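Long-range contacts in metallo-carboxypeptidase (Pseudomonas aeruginosa, PDB 4A39), which probably acts as a zinc-dependent carboxypeptidase of the M14 family, removing residues from the C-terminal end of peptide or protein substrates: residues A86-D91 against S116-A121; W95-S100 against A121-Y126; D267-I272 against C342-I347. All blocks are in the same frame, centred on the assembly; numbering follows the deposited sequence.

Overall arrangement
Interactions 1 and 2 lie together in the N-terminal beta domain, their centres about 7 Å apart. They share Ala121, and their segments alternate along the chain. Strand 87-89 runs between strands 118-121 and 96-103 in one sheet: Ala88 N approaches Phe96 O at 2.7 Å, a probable hydrogen bond. Interaction 2 follows the chain as it leaves this sheet and turns toward the catalytic domain; the side chain of Phe123 is about 12 Å from the zinc ion. Interaction 3 belongs to the catalytic sheet, its centre about 34 Å from that of interaction 1 and 28 Å from that of interaction 2. It reaches the inhibitor through Thr346, whose side chain is about 6 Å from the zinc.

Interaction 1: residues A86-D91 against S116-A121; sequences AVASYD and SEVRFA
Phe120 holds CG anti to its carbonyl carbon (chi1 -69°), which lays its ring beside the methyl of Ala88; Phe120 CD1 comes within 3.6 Å of Ala88 CB. Val118 has CG1 in the crowded position between backbone N and carbonyl carbon (chi1 72°). Val118 CG2 thereby turns across the strand gap, 3.2 Å from Ser89 O and 3.8 Å from Tyr90 CD1. Tyr90, with CG anti to the carbonyl carbon (chi1 -66°), crosses Val118 obliquely and sets its ring edge in plane against Glu117 O. The phenol OH is bonded to Glu114 N.

The backbones pair antiparallel. Val87 and Ala121 exchange two hydrogen bonds, the one from Ala121 N to Val87 O measuring 3.0 Å. Ser89 and Arg119 form the next such pair, with Arg119 N 2.8 Å from Ser89 O in the carbonyl plane. Ala88 and Phe120 make the non-hydrogen-bonded pair between them, where Ala88 CA lies 3.0 Å from Arg119 O in a CA-H...O contact. Phe54, Phe67 and Phe109 meet the Phe120 ring on the apolar face. The ladder is that of an antiparallel beta sheet with an aromatic core, within the N-terminal domain of cytosolic carboxypeptidases.

Interaction 2: residues W95-S100 against A121-Y126; sequences WFRVPS and AYFEPY
CH-pi contacts carry this interaction, and the indole of Trp95 is their platform. Two neighbouring residues of the loop that follows strand 118-121 use it, one for each ring. Glu124 CG sits over the five-membered ring, 3.8 Å from its centroid, while Pro125 CD lies over the six-membered ring at an equal 3.8 Å from that centroid. The proline crosses the indole at about a right angle and is offset toward the rim, bringing Pro125 CD within 3.5 Å of Trp95 CZ2. Glu124 arrives with CG anti to the backbone N (chi1 -173°) and the chain extended beyond it, so that its carboxylate passes obliquely along the pyrrole part, Glu124 OE2 3.4 Å from Trp95 CD1. The ring and carboxylate planes stand 34° apart.

Apolar packing adds the methyl of Ala121, whose CB is 3.9 Å from Trp95 CZ3.

Polar links between Trp95 and Glu124 run through water. One water donates to Glu124 OE2 at 2.8 Å and accepts a weak bond from Trp95 NE1. A second, in plane at the indole edge, accepts from Trp95 N at 2.9 Å and gives Glu124 OE2 a weak bond. The other carboxylate oxygen, OE1, is bonded to Gly366 N.

Arg97 ends near the Phe123 ring, obliquely, but its guanidinium is gripped by the carbonyl oxygens of Gln85, Phe351, Thr362 and Trp364. Several of these partners, with Gly366, belong to the chain beyond strand 343-350, so Arg97 and Glu124 tie the sheet and the loop leaving it to the C-terminal part of the chain. The chemistry thus divides Glu124: its aliphatic stem packs on the indole, while its probably ionised carboxylate is held by solvent and a backbone N-H.

Interaction 3: residues D267-I272 against C342-I347; sequences DLFLDI and CLAFTI. With GEM ((2-guanidinoethylmercapto)succinic acid), chain D.
Two neighbouring parallel strands of the M14 catalytic sheet, 268-275 and 343-350, meet here, running toward the zinc and inhibitor site. Four hydrogen bonds zip them together. Phe269 N donates to Leu343 O and Phe269 O accepts from Phe345 N; Asp271 N donates to Phe345 O at 2.9 Å, nearly straight (170° at hydrogen), and Asp271 O accepts from Ile347 N at 2.8 Å. At the start of the ladder a water takes the next place, donating to Asp267 O and accepting from Leu343 N.

Apolar side chains lie side by side on one face: Leu268 CD1 is 3.8 Å from Leu343 CD2, Leu270 CD2 is 3.9 Å from Phe345 CB, and Ile272 CD1 is 3.8 Å from Ile347 CB. Helix 294-308 packs against Leu343 and Phe345. On the other face, Phe269 sets its ring edge toward Ala344 CB, and beyond it come Asp271 and Thr346, bridged by a water that donates to Asp271 OD2 and also bonds Thr346 OG1. Thr346 CG2, anti to the backbone N, touches GEM C6 at 3.1 Å.

Asp271 OD2 also bonds NE2 of the zinc ligand His273, while OD1 holds Gln179. This second-shell carboxylate is thus placed to orient the histidine and would probably polarise it, which may strengthen its donation to the metal.

Interaction 1: residues A86-D91 against S116-A121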
loop_
_atom_site.group_PDB
_atom_site.type_symbol
_atom_site.label_atom_id
_atom_site.label_comp_id
_atom_site.label_asym_id
_atom_site.label_seq_id
_atom_site.Cartn_x
_atom_site.Cartn_y
_atom_site.Cartn_z
ATOM N N ALA A 86 -2.934 17.553 -1.257
ATOM C CA ALA A 86 -1.540 17.120 -1.344
ATOM C C ALA A 86 -0.866 17.102 0.024
ATOM O O ALA A 86 -1.256 17.842 0.923
ATOM C CB ALA A 86 -0.768 18.041 -2.280
ATOM N N VAL A 87 0.155 16.259 0.166
ATOM C CA VAL A 87 0.884 16.146 1.421
ATOM C C VAL A 87 2.253 16.808 1.269
ATOM O O VAL A 87 2.857 16.770 0.195
ATOM C CB VAL A 87 1.078 14.664 1.818
ATOM C CG1 VAL A 87 1.340 14.555 3.303
ATOM C CG2 VAL A 87 -0.150 13.853 1.424
ATOM N N ALA A 88 2.737 17.413 2.348
ATOM C CA ALA A 88 4.027 18.093 2.327
ATOM C C ALA A 88 4.792 17.851 3.620
ATOM O O ALA A 88 4.224 17.401 4.613
ATOM C CB ALA A 88 3.819 19.587 2.121
ATOM N N SER A 89 6.088 18.150 3.599
ATOM C CA SER A 89 6.930 17.986 4.777
ATOM C C SER A 89 8.209 18.800 4.663
ATOM O O SER A 89 8.830 18.845 3.605
ATOM C CB SER A 89 7.296 16.517 4.973
ATOM O OG SER A 89 8.187 16.372 6.065
ATOM N N TYR A 90 8.604 19.439 5.759
ATOM C CA TYR A 90 9.829 20.228 5.761
ATOM C C TYR A 90 11.030 19.336 6.049
ATOM O O TYR A 90 12.123 19.575 5.531
ATOM C CB TYR A 90 9.782 21.319 6.837
ATOM C CG TYR A 90 8.759 22.402 6.615
ATOM C CD1 TYR A 90 8.829 23.241 5.505
ATOM C CD2 TYR A 90 7.716 22.594 7.525
ATOM C CE1 TYR A 90 7.884 24.250 5.308
ATOM C CE2 TYR A 90 6.769 23.594 7.337
ATOM C CZ TYR A 90 6.858 24.419 6.228
ATOM O OH TYR A 90 5.923 25.416 6.039
ATOM N N ASP A 91 10.818 18.303 6.865
ATOM C CA ASP A 91 11.905 17.414 7.267
ATOM C C ASP A 91 11.879 15.975 6.770
ATOM O O ASP A 91 12.884 15.270 6.869
ATOM C CB ASP A 91 12.015 17.395 8.799
ATOM C CG ASP A 91 10.710 17.023 9.482
ATOM O OD1 ASP A 91 9.808 16.484 8.810
ATOM O OD2 ASP A 91 10.589 17.259 10.703
ATOM N N SER A 116 13.028 27.289 4.060
ATOM C CA SER A 116 13.434 27.429 2.660
ATOM C C SER A 116 13.297 26.173 1.788
ATOM O O SER A 116 13.378 26.244 0.567
ATOM C CB SER A 116 14.860 27.968 2.563
ATOM O OG SER A 116 15.775 27.002 3.033
ATOM N N GLU A 117 13.086 25.018 2.418
ATOM C CA GLU A 117 12.916 23.809 1.627
ATOM C C GLU A 117 11.758 22.956 2.124
ATOM O O GLU A 117 11.495 22.874 3.328
ATOM C CB GLU A 117 14.213 23.001 1.582
ATOM C CG GLU A 117 14.610 22.283 2.854
ATOM C CD GLU A 117 15.796 21.355 2.624
ATOM O OE1 GLU A 117 16.828 21.828 2.096
ATOM O OE2 GLU A 117 15.696 20.157 2.962
ATOM N N VAL A 118 11.060 22.324 1.186
ATOM C CA VAL A 118 9.930 21.478 1.526
ATOM C C VAL A 118 9.749 20.397 0.465
ATOM O O VAL A 118 10.170 20.562 -0.681
ATOM C CB VAL A 118 8.632 22.324 1.618
ATOM C CG1 VAL A 118 8.187 22.759 0.226
ATOM C CG2 VAL A 118 7.552 21.538 2.320
ATOM N N ARG A 119 9.142 19.281 0.855
ATOM C CA ARG A 119 8.881 18.187 -0.070
ATOM C C ARG A 119 7.370 17.991 -0.193
ATOM O O ARG A 119 6.636 18.230 0.764
ATOM C CB ARG A 119 9.501 16.872 0.431
ATOM C CG ARG A 119 11.009 16.885 0.644
ATOM C CD ARG A 119 11.387 16.995 2.123
ATOM N NE ARG A 119 12.838 17.006 2.286
ATOM C CZ ARG A 119 13.610 15.931 2.191
ATOM N NH1 ARG A 119 13.074 14.741 1.949
ATOM N NH2 ARG A 119 14.925 16.054 2.306
ATOM N N PHE A 120 6.913 17.587 -1.377
ATOM C CA PHE A 120 5.499 17.301 -1.610
ATOM C C PHE A 120 5.405 15.893 -2.176
ATOM O O PHE A 120 6.286 15.458 -2.927
ATOM C CB PHE A 120 4.870 18.273 -2.621
ATOM C CG PHE A 120 4.733 19.677 -2.120
ATOM C CD1 PHE A 120 3.590 20.068 -1.433
ATOM C CD2 PHE A 120 5.730 20.618 -2.353
ATOM C CE1 PHE A 120 3.437 21.371 -0.987
ATOM C CE2 PHE A 120 5.587 21.927 -1.914
ATOM C CZ PHE A 120 4.437 22.305 -1.230
ATOM N N ALA A 121 4.350 15.176 -1.805
ATOM C CA ALA A 121 4.148 13.822 -2.305
ATOM C C ALA A 121 2.666 13.479 -2.324
ATOM O O ALA A 121 1.859 14.145 -1.674
ATOM C CB ALA A 121 4.910 12.813 -1.450
#

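Interaction 2: residues W95-S100 against A121-Y126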
loop_
_atom_site.group_PDB
_atom_site.type_symbol
_atom_site.label_atom_id
_atom_site.label_comp_id
_atom_site.label_asym_id
_atom_site.label_seq_id
_atom_site.Cartn_x
_atom_site.Cartn_y
_atom_site.Cartn_z
ATOM N N TRP A 95 4.611 14.911 8.185
ATOM C CA TRP A 95 3.894 15.219 6.954
ATOM C C TRP A 95 2.537 15.862 7.235
ATOM O O TRP A 95 1.805 15.439 8.137
ATOM C CB TRP A 95 3.726 13.949 6.110
ATOM C CG TRP A 95 5.029 13.451 5.554
ATOM C CD1 TRP A 95 5.987 12.734 6.214
ATOM C CD2 TRP A 95 5.544 13.692 4.238
ATOM N NE1 TRP A 95 7.069 12.516 5.392
ATOM C CE2 TRP A 95 6.824 13.094 4.174
ATOM C CE3 TRP A 95 5.050 14.357 3.108
ATOM C CZ2 TRP A 95 7.618 13.141 3.020
ATOM C CZ3 TRP A 95 5.842 14.405 1.957
ATOM C CH2 TRP A 95 7.113 13.798 1.927
ATOM N N PHE A 96 2.214 16.899 6.467
ATOM C CA PHE A 96 0.961 17.627 6.638
ATOM C C PHE A 96 0.259 17.915 5.313
ATOM O O PHE A 96 0.902 18.055 4.275
ATOM C CB PHE A 96 1.219 18.952 7.363
ATOM C CG PHE A 96 2.288 19.802 6.722
ATOM C CD1 PHE A 96 3.631 19.630 7.052
ATOM C CD2 PHE A 96 1.946 20.785 5.800
ATOM C CE1 PHE A 96 4.619 20.433 6.472
ATOM C CE2 PHE A 96 2.921 21.589 5.215
ATOM C CZ PHE A 96 4.260 21.415 5.551
ATOM N N ARG A 97 -1.065 18.005 5.360
ATOM C CA ARG A 97 -1.857 18.282 4.165
ATOM C C ARG A 97 -1.894 19.786 3.895
ATOM O O ARG A 97 -1.843 20.595 4.827
ATOM C CB ARG A 97 -3.287 17.757 4.354
ATOM C CG ARG A 97 -3.391 16.244 4.561
ATOM C CD ARG A 97 -3.257 15.472 3.250
ATOM N NE ARG A 97 -3.221 14.028 3.493
ATOM C CZ ARG A 97 -3.579 13.107 2.601
ATOM N NH1 ARG A 97 -4.006 13.470 1.399
ATOM N NH2 ARG A 97 -3.510 11.818 2.913
ATOM N N VAL A 98 -1.976 20.153 2.619
ATOM C CA VAL A 98 -2.031 21.556 2.220
ATOM C C VAL A 98 -3.262 21.814 1.353
ATOM O O VAL A 98 -3.741 20.921 0.656
ATOM C CB VAL A 98 -0.765 21.970 1.432
ATOM C CG1 VAL A 98 0.457 21.911 2.342
ATOM C CG2 VAL A 98 -0.577 21.056 0.224
ATOM N N PRO A 99 -3.795 23.044 1.394
ATOM C CA PRO A 99 -4.975 23.413 0.605
ATOM C C PRO A 99 -4.803 23.051 -0.868
ATOM O O PRO A 99 -3.838 23.472 -1.511
ATOM C CB PRO A 99 -5.074 24.922 0.822
ATOM C CG PRO A 99 -4.556 25.089 2.213
ATOM C CD PRO A 99 -3.345 24.171 2.230
ATOM N N SER A 100 -5.743 22.276 -1.400
ATOM C CA SER A 100 -5.674 21.852 -2.794
ATOM C C SER A 100 -7.031 21.951 -3.483
ATOM O O SER A 100 -8.071 21.830 -2.837
ATOM C CB SER A 100 -5.175 20.404 -2.867
ATOM O OG SER A 100 -3.991 20.240 -2.104
ATOM N N ALA A 121 4.350 15.176 -1.805
ATOM C CA ALA A 121 4.148 13.822 -2.305
ATOM C C ALA A 121 2.666 13.479 -2.324
ATOM O O ALA A 121 1.859 14.145 -1.674
ATOM C CB ALA A 121 4.910 12.813 -1.450
ATOM N N TYR A 122 2.312 12.439 -3.071
ATOM C CA TYR A 122 0.918 12.019 -3.183
ATOM C C TYR A 122 0.478 11.340 -1.885
ATOM O O TYR A 122 -0.708 11.345 -1.535
ATOM C CB TYR A 122 0.761 11.090 -4.392
ATOM C CG TYR A 122 -0.667 10.750 -4.771
ATOM C CD1 TYR A 122 -1.697 11.691 -4.641
ATOM C CD2 TYR A 122 -0.983 9.498 -5.295
ATOM C CE1 TYR A 122 -3.005 11.388 -5.021
ATOM C CE2 TYR A 122 -2.285 9.185 -5.679
ATOM C CZ TYR A 122 -3.290 10.132 -5.539
ATOM O OH TYR A 122 -4.582 9.819 -5.914
ATOM N N PHE A 123 1.442 10.751 -1.186
ATOM C CA PHE A 123 1.210 10.114 0.113
ATOM C C PHE A 123 2.562 10.051 0.819
ATOM O O PHE A 123 3.603 10.109 0.166
ATOM C CB PHE A 123 0.652 8.690 -0.032
ATOM C CG PHE A 123 0.073 8.141 1.249
ATOM C CD1 PHE A 123 -1.222 8.473 1.638
ATOM C CD2 PHE A 123 0.837 7.331 2.086
ATOM C CE1 PHE A 123 -1.744 8.006 2.843
ATOM C CE2 PHE A 123 0.322 6.859 3.295
ATOM C CZ PHE A 123 -0.969 7.198 3.672
ATOM N N GLU A 124 2.552 9.939 2.146
ATOM C CA GLU A 124 3.796 9.846 2.913
ATOM C C GLU A 124 4.603 8.679 2.327
ATOM O O GLU A 124 4.213 7.524 2.463
ATOM C CB GLU A 124 3.467 9.594 4.389
ATOM C CG GLU A 124 4.669 9.634 5.317
ATOM C CD GLU A 124 4.286 9.653 6.787
ATOM O OE1 GLU A 124 3.076 9.614 7.107
ATOM O OE2 GLU A 124 5.205 9.710 7.626
ATOM N N PRO A 125 5.749 8.968 1.682
ATOM C CA PRO A 125 6.601 7.945 1.060
ATOM C C PRO A 125 7.282 6.927 1.964
ATOM O O PRO A 125 7.648 7.230 3.102
ATOM C CB PRO A 125 7.639 8.766 0.288
ATOM C CG PRO A 125 7.001 10.118 0.131
ATOM C CD PRO A 125 6.313 10.309 1.451
ATOM N N TYR A 126 7.453 5.718 1.430
ATOM C CA TYR A 126 8.134 4.638 2.133
ATOM C C TYR A 126 9.332 4.302 1.247
ATOM O O TYR A 126 9.182 3.665 0.206
ATOM C CB TYR A 126 7.229 3.412 2.284
ATOM C CG TYR A 126 7.653 2.527 3.432
ATOM C CD1 TYR A 126 8.799 1.734 3.344
ATOM C CD2 TYR A 126 6.966 2.561 4.643
ATOM C CE1 TYR A 126 9.253 1.003 4.444
ATOM C CE2 TYR A 126 7.410 1.838 5.749
ATOM C CZ TYR A 126 8.553 1.064 5.645
ATOM O OH TYR A 126 9.005 0.370 6.744
HETATM O O HOH W 1 7.877 9.776 6.958
HETATM O O HOH W 2 3.921 12.254 9.108
#

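Interaction 3: residues D267-I272 against C342-I347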
loop_
_atom_site.group_PDB
_atom_site.type_symbol
_atom_site.label_atom_id
_atom_site.label_comp_id
_atom_site.label_asym_id
_atom_site.label_seq_id
_atom_site.Cartn_x
_atom_site.Cartn_y
_atom_site.Cartn_z
ATOM N N ASP A 267 -3.711 -20.369 4.237
ATOM C CA ASP A 267 -4.970 -20.472 4.974
ATOM C C ASP A 267 -5.634 -19.107 5.179
ATOM O O ASP A 267 -6.724 -19.007 5.740
ATOM C CB ASP A 267 -4.737 -21.161 6.323
ATOM C CG ASP A 267 -4.154 -22.555 6.164
ATOM O OD1 ASP A 267 -4.798 -23.393 5.494
ATOM O OD2 ASP A 267 -3.057 -22.810 6.700
ATOM N N LEU A 268 -4.965 -18.061 4.706
ATOM C CA LEU A 268 -5.461 -16.692 4.801
ATOM C C LEU A 268 -4.590 -15.846 3.892
ATOM O O LEU A 268 -3.375 -16.043 3.841
ATOM C CB LEU A 268 -5.341 -16.152 6.228
ATOM C CG LEU A 268 -5.668 -14.656 6.336
ATOM C CD1 LEU A 268 -7.171 -14.474 6.474
ATOM C CD2 LEU A 268 -4.950 -14.048 7.521
ATOM N N PHE A 269 -5.200 -14.908 3.177
ATOM C CA PHE A 269 -4.434 -14.047 2.287
ATOM C C PHE A 269 -4.949 -12.619 2.272
ATOM O O PHE A 269 -6.118 -12.377 1.979
ATOM C CB PHE A 269 -4.461 -14.588 0.857
ATOM C CG PHE A 269 -3.725 -13.723 -0.130
ATOM C CD1 PHE A 269 -2.343 -13.555 -0.036
ATOM C CD2 PHE A 269 -4.413 -13.060 -1.139
ATOM C CE1 PHE A 269 -1.662 -12.737 -0.936
ATOM C CE2 PHE A 269 -3.742 -12.238 -2.046
ATOM C CZ PHE A 269 -2.366 -12.077 -1.947
ATOM N N LEU A 270 -4.067 -11.677 2.592
ATOM C CA LEU A 270 -4.426 -10.265 2.580
ATOM C C LEU A 270 -3.459 -9.555 1.634
ATOM O O LEU A 270 -2.240 -9.650 1.799
ATOM C CB LEU A 270 -4.317 -9.664 3.986
ATOM C CG LEU A 270 -5.214 -10.272 5.070
ATOM C CD1 LEU A 270 -4.978 -9.554 6.391
ATOM C CD2 LEU A 270 -6.676 -10.152 4.657
ATOM N N ASP A 271 -4.013 -8.863 0.642
ATOM C CA ASP A 271 -3.238 -8.127 -0.358
ATOM C C ASP A 271 -3.465 -6.649 -0.030
ATOM O O ASP A 271 -4.563 -6.134 -0.202
ATOM C CB ASP A 271 -3.768 -8.505 -1.750
ATOM C CG ASP A 271 -2.942 -7.931 -2.883
ATOM O OD1 ASP A 271 -1.768 -7.561 -2.667
ATOM O OD2 ASP A 271 -3.476 -7.866 -4.008
ATOM N N ILE A 272 -2.420 -5.977 0.451
ATOM C CA ILE A 272 -2.529 -4.580 0.872
ATOM C C ILE A 272 -2.335 -3.556 -0.246
ATOM O O ILE A 272 -1.279 -3.510 -0.884
ATOM C CB ILE A 272 -1.536 -4.277 2.018
ATOM C CG1 ILE A 272 -1.534 -5.427 3.037
ATOM C CG2 ILE A 272 -1.938 -2.980 2.719
ATOM C CD1 ILE A 272 -2.904 -5.748 3.641
ATOM N N CYS A 342 -9.190 -20.228 0.680
ATOM C CA CYS A 342 -8.972 -19.538 1.945
ATOM C C CYS A 342 -9.611 -18.166 1.965
ATOM O O CYS A 342 -9.948 -17.606 0.922
ATOM C CB CYS A 342 -7.470 -19.363 2.196
ATOM S SG CYS A 342 -6.643 -18.283 0.982
ATOM N N LEU A 343 -9.774 -17.628 3.168
ATOM C CA LEU A 343 -10.319 -16.289 3.330
ATOM C C LEU A 343 -9.291 -15.382 2.662
ATOM O O LEU A 343 -8.088 -15.503 2.920
ATOM C CB LEU A 343 -10.444 -15.948 4.817
ATOM C CG LEU A 343 -10.867 -14.516 5.162
ATOM C CD1 LEU A 343 -12.228 -14.218 4.545
ATOM C CD2 LEU A 343 -10.924 -14.350 6.673
ATOM N N ALA A 344 -9.757 -14.488 1.796
ATOM C CA ALA A 344 -8.860 -13.590 1.080
ATOM C C ALA A 344 -9.500 -12.237 0.836
ATOM O O ALA A 344 -10.659 -12.153 0.432
ATOM C CB ALA A 344 -8.460 -14.211 -0.256
ATOM N N PHE A 345 -8.725 -11.181 1.056
ATOM C CA PHE A 345 -9.197 -9.815 0.867
ATOM C C PHE A 345 -8.139 -8.914 0.258
ATOM O O PHE A 345 -6.934 -9.141 0.413
ATOM C CB PHE A 345 -9.542 -9.150 2.204
ATOM C CG PHE A 345 -10.876 -9.520 2.781
ATOM C CD1 PHE A 345 -12.055 -9.134 2.155
ATOM C CD2 PHE A 345 -10.949 -10.177 4.006
ATOM C CE1 PHE A 345 -13.291 -9.389 2.746
ATOM C CE2 PHE A 345 -12.179 -10.438 4.602
ATOM C CZ PHE A 345 -13.349 -10.042 3.972
ATOM N N THR A 346 -8.610 -7.881 -0.426
ATOM C CA THR A 346 -7.734 -6.854 -0.949
ATOM C C THR A 346 -8.064 -5.768 0.073
ATOM O O THR A 346 -9.229 -5.386 0.192
ATOM C CB THR A 346 -8.164 -6.358 -2.342
ATOM O OG1 THR A 346 -7.990 -7.411 -3.303
ATOM C CG2 THR A 346 -7.325 -5.162 -2.751
ATOM N N ILE A 347 -7.077 -5.319 0.841
ATOM C CA ILE A 347 -7.314 -4.274 1.835
ATOM C C ILE A 347 -7.011 -2.945 1.155
ATOM O O ILE A 347 -5.960 -2.788 0.528
ATOM C CB ILE A 347 -6.402 -4.442 3.085
ATOM C CG1 ILE A 347 -6.711 -5.773 3.787
ATOM C CG2 ILE A 347 -6.616 -3.283 4.044
ATOM C CD1 ILE A 347 -8.136 -5.887 4.303
HETATM C C8 GEM D . -7.406 -3.281 -7.249
HETATM S S7 GEM D . -6.842 -4.401 -5.916
HETATM C C6 GEM D . -8.357 -5.391 -5.647
HETATM C C5 GEM D . -9.664 -4.653 -5.951
HETATM N N3 GEM D . -9.821 -4.461 -7.400
HETATM C C1 GEM D . -10.818 -5.071 -8.038
HETATM N N4 GEM D . -11.650 -5.856 -7.357
HETATM N N2 GEM D . -10.983 -4.911 -9.347
HETATM C C9 GEM D . -6.536 -3.414 -8.501
HETATM O O14 GEM D . -5.656 -4.305 -8.506
HETATM O O15 GEM D . -6.770 -2.617 -9.432
HETATM C C10 GEM D . -7.441 -1.830 -6.766
HETATM C C11 GEM D . -6.052 -1.331 -6.357
HETATM O O12 GEM D . -5.939 -0.808 -5.225
HETATM O O13 GEM D . -5.136 -1.466 -7.193
HETATM O O HOH W 3 -9.343 -19.651 5.290
HETATM O O HOH W 4 -5.918 -8.490 -5.199
#